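Local coordinates for ferric-chelate reductase (NAD(P)H) (Archaeoglobus fulgidus, PDB 1I0S), which reduces ferric iron held in siderophores and other chelators with NAD(P)H as electron donor, releasing ferrous iron, and also reduces FMN and FAD, at residues R23-I28 and N50-A55. Residues are numbered along the deposited sequence; the frame is centred on the assembly and turned at random.
Sequences RKCGQI and NDTHNA
Thr52 sets its hydroxyl against strand 23-28, between the side chains of Cys25 and Gln27. Its OG1 comes within 3.3 Å of Gln27 CB and equally close to the Gly26 carbonyl carbon. Cys25 covers the other flank: its SG lies 3.7 Å from Asp51 CB at the first turn of the helix, while its CB packs on the Ala55 methyl one turn on. Gln27 has CG anti to the backbone N (chi1 167°) and then bends at chi2, which brings its amide over toward Asn50. The two side chains cross at about a right angle, yet their amide planes are only 25° apart, with Gln27 OE1 3.8 Å from Asn50 ND2. A water bridges the segments, donating to Gln27 OE1 and accepting from Thr52 N (2.9 Å), an amide in the helix's first turn. On the amide's far side, Gln27 NE2 donates in plane to a lone pair of Ile28 O at 3.0 Å, which, with the water on OE1, helps hold the amide in this rotation. A leucine in place of Gln27 would probably leave the bridging water without its acceptor on the strand and Ile28 O without this donor. Strand 23-37 belongs to the antiparallel barrel of the flavin reductase fold, and helix 51-59 packs against it with its N-terminal end at the FMN site, to which Gln27, Ile28, Asn50, Asp51 and Thr52 all belong.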
ATOM      1  N   ARG B  23     -26.244   2.455  11.089  1.00 20.93           N
ATOM      2  CA  ARG B  23     -25.504   1.349  11.662  1.00 20.17           C
ATOM      3  C   ARG B  23     -24.010   1.531  11.406  1.00 17.80           C
ATOM      4  O   ARG B  23     -23.616   1.753  10.267  1.00 18.18           O
ATOM      5  CB  ARG B  23     -26.005   0.060  11.004  1.00 21.90           C
ATOM      6  CG  ARG B  23     -25.486  -1.240  11.569  1.00 26.84           C
ATOM      7  CD  ARG B  23     -26.418  -2.372  11.131  1.00 29.96           C
ATOM      8  NE  ARG B  23     -27.814  -1.988  11.343  1.00 32.77           N
ATOM      9  CZ  ARG B  23     -28.870  -2.744  11.052  1.00 34.94           C
ATOM     10  NH1 ARG B  23     -28.715  -3.956  10.532  1.00 35.43           N
ATOM     11  NH2 ARG B  23     -30.095  -2.272  11.260  1.00 36.76           N
ATOM     12  N   LYS B  24     -23.202   1.454  12.461  1.00 16.30           N
ATOM     13  CA  LYS B  24     -21.739   1.566  12.323  1.00 16.73           C
ATOM     14  C   LYS B  24     -21.235   0.235  11.790  1.00 17.06           C
ATOM     15  O   LYS B  24     -21.705  -0.821  12.195  1.00 17.08           O
ATOM     16  CB  LYS B  24     -21.071   1.816  13.680  1.00 16.52           C
ATOM     17  CG  LYS B  24     -21.442   3.139  14.354  1.00 18.13           C
ATOM     18  CD  LYS B  24     -20.691   3.322  15.673  1.00 17.62           C
ATOM     19  CE  LYS B  24     -21.032   2.244  16.700  1.00 18.88           C
ATOM     20  NZ  LYS B  24     -22.445   2.376  17.170  1.00 19.72           N
ATOM     21  N   CYS B  25     -20.270   0.285  10.881  1.00 16.55           N
ATOM     22  CA  CYS B  25     -19.701  -0.933  10.324  1.00 16.96           C
ATOM     23  C   CYS B  25     -18.187  -0.773  10.448  1.00 15.98           C
ATOM     24  O   CYS B  25     -17.681   0.345  10.571  1.00 14.92           O
ATOM     25  CB  CYS B  25     -20.103  -1.081   8.854  1.00 16.85           C
ATOM     26  SG  CYS B  25     -20.372  -2.798   8.312  1.00 24.09           S
ATOM     27  N   GLY B  26     -17.472  -1.891  10.430  1.00 15.41           N
ATOM     28  CA  GLY B  26     -16.019  -1.842  10.535  1.00 14.31           C
ATOM     29  C   GLY B  26     -15.463  -3.143  10.023  1.00 14.11           C
ATOM     30  O   GLY B  26     -16.107  -4.177  10.155  1.00 13.74           O
ATOM     31  N   GLN B  27     -14.270  -3.098   9.437  1.00 14.02           N
ATOM     32  CA  GLN B  27     -13.652  -4.290   8.885  1.00 15.69           C
ATOM     33  C   GLN B  27     -12.144  -4.161   8.893  1.00 14.89           C
ATOM     34  O   GLN B  27     -11.623  -3.092   8.599  1.00 14.74           O
ATOM     35  CB  GLN B  27     -14.106  -4.466   7.438  1.00 18.13           C
ATOM     36  CG  GLN B  27     -13.333  -5.480   6.639  1.00 23.28           C
ATOM     37  CD  GLN B  27     -13.684  -6.884   7.036  1.00 25.47           C
ATOM     38  OE1 GLN B  27     -14.863  -7.246   7.051  1.00 25.81           O
ATOM     39  NE2 GLN B  27     -12.671  -7.692   7.363  1.00 26.43           N
ATOM     40  N   ILE B  28     -11.451  -5.242   9.239  1.00 14.63           N
ATOM     41  CA  ILE B  28      -9.984  -5.236   9.208  1.00 14.43           C
ATOM     42  C   ILE B  28      -9.598  -5.246   7.726  1.00 13.35           C
ATOM     43  O   ILE B  28     -10.225  -5.930   6.920  1.00 13.78           O
ATOM     44  CB  ILE B  28      -9.366  -6.518   9.836  1.00 15.21           C
ATOM     45  CG1 ILE B  28      -9.672  -6.587  11.329  1.00 16.46           C
ATOM     46  CG2 ILE B  28      -7.850  -6.513   9.624  1.00 15.40           C
ATOM     47  CD1 ILE B  28      -9.158  -5.375  12.092  1.00 18.24           C
ATOM     48  N   ASN B  50     -18.291  -7.807   1.409  1.00 27.33           N
ATOM     49  CA  ASN B  50     -18.208  -7.352   2.795  1.00 25.49           C
ATOM     50  C   ASN B  50     -19.267  -6.310   3.099  1.00 22.88           C
ATOM     51  O   ASN B  50     -19.591  -5.480   2.259  1.00 20.96           O
ATOM     52  CB  ASN B  50     -16.849  -6.700   3.088  1.00 28.81           C
ATOM     53  CG  ASN B  50     -15.706  -7.681   3.062  1.00 31.98           C
ATOM     54  OD1 ASN B  50     -15.901  -8.884   2.875  1.00 35.02           O
ATOM     55  ND2 ASN B  50     -14.493  -7.171   3.254  1.00 33.05           N
ATOM     56  N   ASP B  51     -19.796  -6.343   4.313  1.00 20.95           N
ATOM     57  CA  ASP B  51     -20.783  -5.352   4.694  1.00 19.60           C
ATOM     58  C   ASP B  51     -20.152  -3.950   4.698  1.00 18.01           C
ATOM     59  O   ASP B  51     -20.820  -2.971   4.373  1.00 16.84           O
ATOM     60  CB  ASP B  51     -21.350  -5.648   6.089  1.00 19.31           C
ATOM     61  CG  ASP B  51     -22.287  -6.854   6.114  1.00 22.66           C
ATOM     62  OD1 ASP B  51     -22.820  -7.244   5.052  1.00 21.37           O
ATOM     63  OD2 ASP B  51     -22.501  -7.399   7.224  1.00 22.17           O
ATOM     64  N   THR B  52     -18.872  -3.837   5.062  1.00 17.22           N
ATOM     65  CA  THR B  52     -18.261  -2.505   5.097  1.00 15.83           C
ATOM     66  C   THR B  52     -18.154  -1.947   3.683  1.00 15.68           C
ATOM     67  O   THR B  52     -18.324  -0.743   3.468  1.00 15.08           O
ATOM     68  CB  THR B  52     -16.884  -2.525   5.806  1.00 17.10           C
ATOM     69  OG1 THR B  52     -17.060  -2.913   7.179  1.00 18.66           O
ATOM     70  CG2 THR B  52     -16.242  -1.134   5.790  1.00 17.30           C
ATOM     71  N   HIS B  53     -17.879  -2.819   2.720  1.00 15.65           N
ATOM     72  CA  HIS B  53     -17.826  -2.399   1.321  1.00 14.35           C
ATOM     73  C   HIS B  53     -19.148  -1.722   0.941  1.00 15.01           C
ATOM     74  O   HIS B  53     -19.181  -0.630   0.361  1.00 14.66           O
ATOM     75  CB  HIS B  53     -17.613  -3.612   0.387  1.00 13.55           C
ATOM     76  CG  HIS B  53     -17.915  -3.315  -1.050  1.00 13.83           C
ATOM     77  ND1 HIS B  53     -16.939  -2.992  -1.971  1.00 16.43           N
ATOM     78  CD2 HIS B  53     -19.097  -3.178  -1.696  1.00 13.07           C
ATOM     79  CE1 HIS B  53     -17.509  -2.656  -3.115  1.00 12.49           C
ATOM     80  NE2 HIS B  53     -18.819  -2.759  -2.973  1.00 17.19           N
ATOM     81  N   ASN B  54     -20.261  -2.378   1.256  1.00 14.95           N
ATOM     82  CA  ASN B  54     -21.551  -1.810   0.900  1.00 16.06           C
ATOM     83  C   ASN B  54     -21.868  -0.534   1.677  1.00 14.92           C
ATOM     84  O   ASN B  54     -22.477   0.398   1.141  1.00 15.42           O
ATOM     85  CB  ASN B  54     -22.654  -2.862   1.089  1.00 18.08           C
ATOM     86  CG  ASN B  54     -22.393  -4.134   0.272  1.00 19.99           C
ATOM     87  OD1 ASN B  54     -21.808  -4.078  -0.811  1.00 21.81           O
ATOM     88  ND2 ASN B  54     -22.840  -5.278   0.785  1.00 20.35           N
ATOM     89  N   ALA B  55     -21.440  -0.478   2.931  1.00 14.51           N
ATOM     90  CA  ALA B  55     -21.673   0.705   3.750  1.00 14.63           C
ATOM     91  C   ALA B  55     -20.939   1.909   3.159  1.00 15.40           C
ATOM     92  O   ALA B  55     -21.454   3.024   3.164  1.00 15.97           O
ATOM     93  CB  ALA B  55     -21.192   0.461   5.169  1.00 14.93           C
TER
HETATM   94  O   HOH W   1     -17.553  -5.803   6.726  1.00 33.39           O